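Local coordinates for bumblebee peptidoglycan recognition protein SA (Bombus, PDB 5XZ4) that recognises bacterial peptidoglycan as part of insect immunity, binding Dap-type chains in preference to Lys-type ones, at residues 122-127 against 164-169. Residues are numbered along the deposited sequence; the frame is centred on the assembly and turned at random.
Sequences NAAHAL and KNWLEW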
loop_
_atom_site.group_PDB
_atom_site.type_symbol
_atom_site.label_atom_id
_atom_site.label_comp_id
_atom_site.label_asym_id
_atom_site.label_seq_id
_atom_site.Cartn_x
_atom_site.Cartn_y
_atom_site.Cartn_z
ATOM N N ASN A 122 -8.098 3.060 9.609
ATOM C CA ASN A 122 -9.348 3.526 9.030
ATOM C C ASN A 122 -9.167 4.002 7.587
ATOM O O ASN A 122 -9.997 3.709 6.725
ATOM C CB ASN A 122 -9.992 4.607 9.897
ATOM C CG ASN A 122 -11.456 4.805 9.573
ATOM O OD1 ASN A 122 -11.782 5.558 8.670
ATOM N ND2 ASN A 122 -12.349 4.111 10.297
ATOM N N ALA A 123 -8.084 4.714 7.304
ATOM C CA ALA A 123 -7.816 5.156 5.925
ATOM C C ALA A 123 -7.646 3.970 4.973
ATOM O O ALA A 123 -8.205 3.943 3.863
ATOM C CB ALA A 123 -6.585 6.068 5.867
ATOM N N ALA A 124 -6.880 2.970 5.404
ATOM C CA ALA A 124 -6.690 1.783 4.565
ATOM C C ALA A 124 -7.996 0.994 4.355
ATOM O O ALA A 124 -8.289 0.560 3.228
ATOM C CB ALA A 124 -5.640 0.880 5.178
ATOM N N HIS A 125 -8.762 0.825 5.423
ATOM C CA HIS A 125 -10.008 0.043 5.274
ATOM C C HIS A 125 -11.017 0.808 4.407
ATOM O O HIS A 125 -11.708 0.188 3.589
ATOM C CB HIS A 125 -10.582 -0.305 6.639
ATOM C CG HIS A 125 -11.504 -1.486 6.642
ATOM N ND1 HIS A 125 -11.350 -2.610 5.853
ATOM C CD2 HIS A 125 -12.586 -1.714 7.428
ATOM C CE1 HIS A 125 -12.316 -3.476 6.161
ATOM N NE2 HIS A 125 -13.065 -2.951 7.109
ATOM N N ALA A 126 -11.044 2.141 4.538
ATOM C CA ALA A 126 -11.934 2.987 3.712
ATOM C C ALA A 126 -11.502 2.923 2.243
ATOM O O ALA A 126 -12.342 2.871 1.327
ATOM C CB ALA A 126 -11.972 4.426 4.223
ATOM N N LEU A 127 -10.184 2.875 2.002
ATOM C CA LEU A 127 -9.674 2.693 0.649
ATOM C C LEU A 127 -10.116 1.349 0.034
ATOM O O LEU A 127 -10.536 1.288 -1.127
ATOM C CB LEU A 127 -8.122 2.791 0.643
ATOM C CG LEU A 127 -7.419 2.718 -0.728
ATOM C CD1 LEU A 127 -7.783 3.918 -1.599
ATOM C CD2 LEU A 127 -5.896 2.535 -0.591
ATOM N N LYS A 164 -6.402 -8.657 10.878
ATOM C CA LYS A 164 -7.306 -9.798 11.113
ATOM C C LYS A 164 -8.715 -9.371 11.585
ATOM O O LYS A 164 -9.654 -10.181 11.541
ATOM C CB LYS A 164 -6.674 -10.823 12.074
ATOM C CG LYS A 164 -5.365 -11.397 11.555
ATOM C CD LYS A 164 -4.765 -12.419 12.502
ATOM C CE LYS A 164 -3.469 -12.946 11.913
ATOM N NZ LYS A 164 -2.893 -14.065 12.700
ATOM N N ASN A 165 -8.858 -8.100 12.012
ATOM C CA ASN A 165 -10.143 -7.545 12.437
ATOM C C ASN A 165 -11.066 -7.178 11.249
ATOM O O ASN A 165 -12.231 -6.839 11.442
ATOM C CB ASN A 165 -9.921 -6.313 13.337
ATOM C CG ASN A 165 -9.213 -6.645 14.645
ATOM O OD1 ASN A 165 -9.466 -7.672 15.255
ATOM N ND2 ASN A 165 -8.335 -5.759 15.080
ATOM N N TRP A 166 -10.535 -7.218 10.030
ATOM C CA TRP A 166 -11.296 -6.959 8.805
ATOM C C TRP A 166 -11.869 -8.265 8.271
ATOM O O TRP A 166 -11.156 -9.258 8.180
ATOM C CB TRP A 166 -10.363 -6.364 7.745
ATOM C CG TRP A 166 -9.787 -5.010 8.060
ATOM C CD1 TRP A 166 -10.272 -4.087 8.956
ATOM C CD2 TRP A 166 -8.659 -4.410 7.428
ATOM N NE1 TRP A 166 -9.479 -2.944 8.930
ATOM C CE2 TRP A 166 -8.500 -3.111 7.987
ATOM C CE3 TRP A 166 -7.784 -4.830 6.416
ATOM C CZ2 TRP A 166 -7.477 -2.259 7.587
ATOM C CZ3 TRP A 166 -6.770 -3.998 6.033
ATOM C CH2 TRP A 166 -6.631 -2.716 6.600
ATOM N N LEU A 167 -13.154 -8.275 7.888
ATOM C CA LEU A 167 -13.772 -9.487 7.337
ATOM C C LEU A 167 -13.117 -9.931 6.044
ATOM O O LEU A 167 -13.148 -11.108 5.702
ATOM C CB LEU A 167 -15.286 -9.304 7.080
ATOM C CG LEU A 167 -16.219 -9.160 8.282
ATOM C CD1 LEU A 167 -17.669 -9.045 7.812
ATOM C CD2 LEU A 167 -16.057 -10.328 9.244
ATOM N N GLU A 168 -12.525 -8.978 5.320
ATOM C CA GLU A 168 -11.863 -9.274 4.047
ATOM C C GLU A 168 -10.551 -10.032 4.221
ATOM O O GLU A 168 -10.045 -10.606 3.256
ATOM C CB GLU A 168 -11.621 -7.996 3.225
ATOM C CG GLU A 168 -12.892 -7.206 2.908
ATOM C CD GLU A 168 -13.236 -6.149 3.942
ATOM O OE1 GLU A 168 -12.731 -6.159 5.073
ATOM O OE2 GLU A 168 -14.069 -5.271 3.636
ATOM N N TRP A 169 -9.981 -9.992 5.427
ATOM C CA TRP A 169 -8.714 -10.724 5.683
ATOM C C TRP A 169 -8.940 -12.234 5.582
ATOM O O TRP A 169 -9.931 -12.737 6.108
ATOM C CB TRP A 169 -8.125 -10.357 7.053
ATOM C CG TRP A 169 -6.853 -11.136 7.319
ATOM C CD1 TRP A 169 -5.617 -10.913 6.754
ATOM C CD2 TRP A 169 -6.732 -12.327 8.112
ATOM N NE1 TRP A 169 -4.732 -11.882 7.187
ATOM C CE2 TRP A 169 -5.384 -12.753 8.021
ATOM C CE3 TRP A 169 -7.621 -13.047 8.926
ATOM C CZ2 TRP A 169 -4.900 -13.886 8.699
ATOM C CZ3 TRP A 169 -7.140 -14.189 9.602
ATOM C CH2 TRP A 169 -5.787 -14.585 9.492
HETATM O O HOH W 1 -14.528 -5.880 7.357
#
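His125 lies flat over the pyrrole part of the Trp166 indole: the planes differ by 2° and the centroids of the imidazole and the five-membered ring are 3.6 Å apart, which defines a face-to-face stack. The closest atoms, His125 CG and Trp166 NE1, are separated by 3.4 Å. Beyond the stack, the benzo end of the indole reaches the helix itself, where Trp166 CH2 meets Ala124 CB at 4.0 Å. The imidazole extends out over the indole because CG is anti to the backbone N of His125 (chi1 -158°). At the imidazole edge, Glu168 OE1 lies in the ring plane 2.9 Å from His125 CE1, with the carboxylate turned 88° to the ring. That is short for carbon to oxygen, so the imidazole orientation is doubtful; a flipped ring would bring a nitrogen to OE1. A water bridges the groups, donating to Glu168 OE1, accepting from Leu167 N and meeting His125 NE2 as modelled at 3.3 Å. Glu168 is the third residue of the type I turn from Trp166 to Trp169, closed by Trp169 N to Trp166 O, and its OE2 forms a salt bridge with Lys132. Without the indole, as with an alanine at Trp166, His125 would probably lose its stacking partner and a gap would open beside Ala124. Aromatic overlap thus joins helix 118-134 to the loop after helix 157-163, while the carboxylate at the ring edge could favour positive charge on the imidazole, an effect Lys132 may temper.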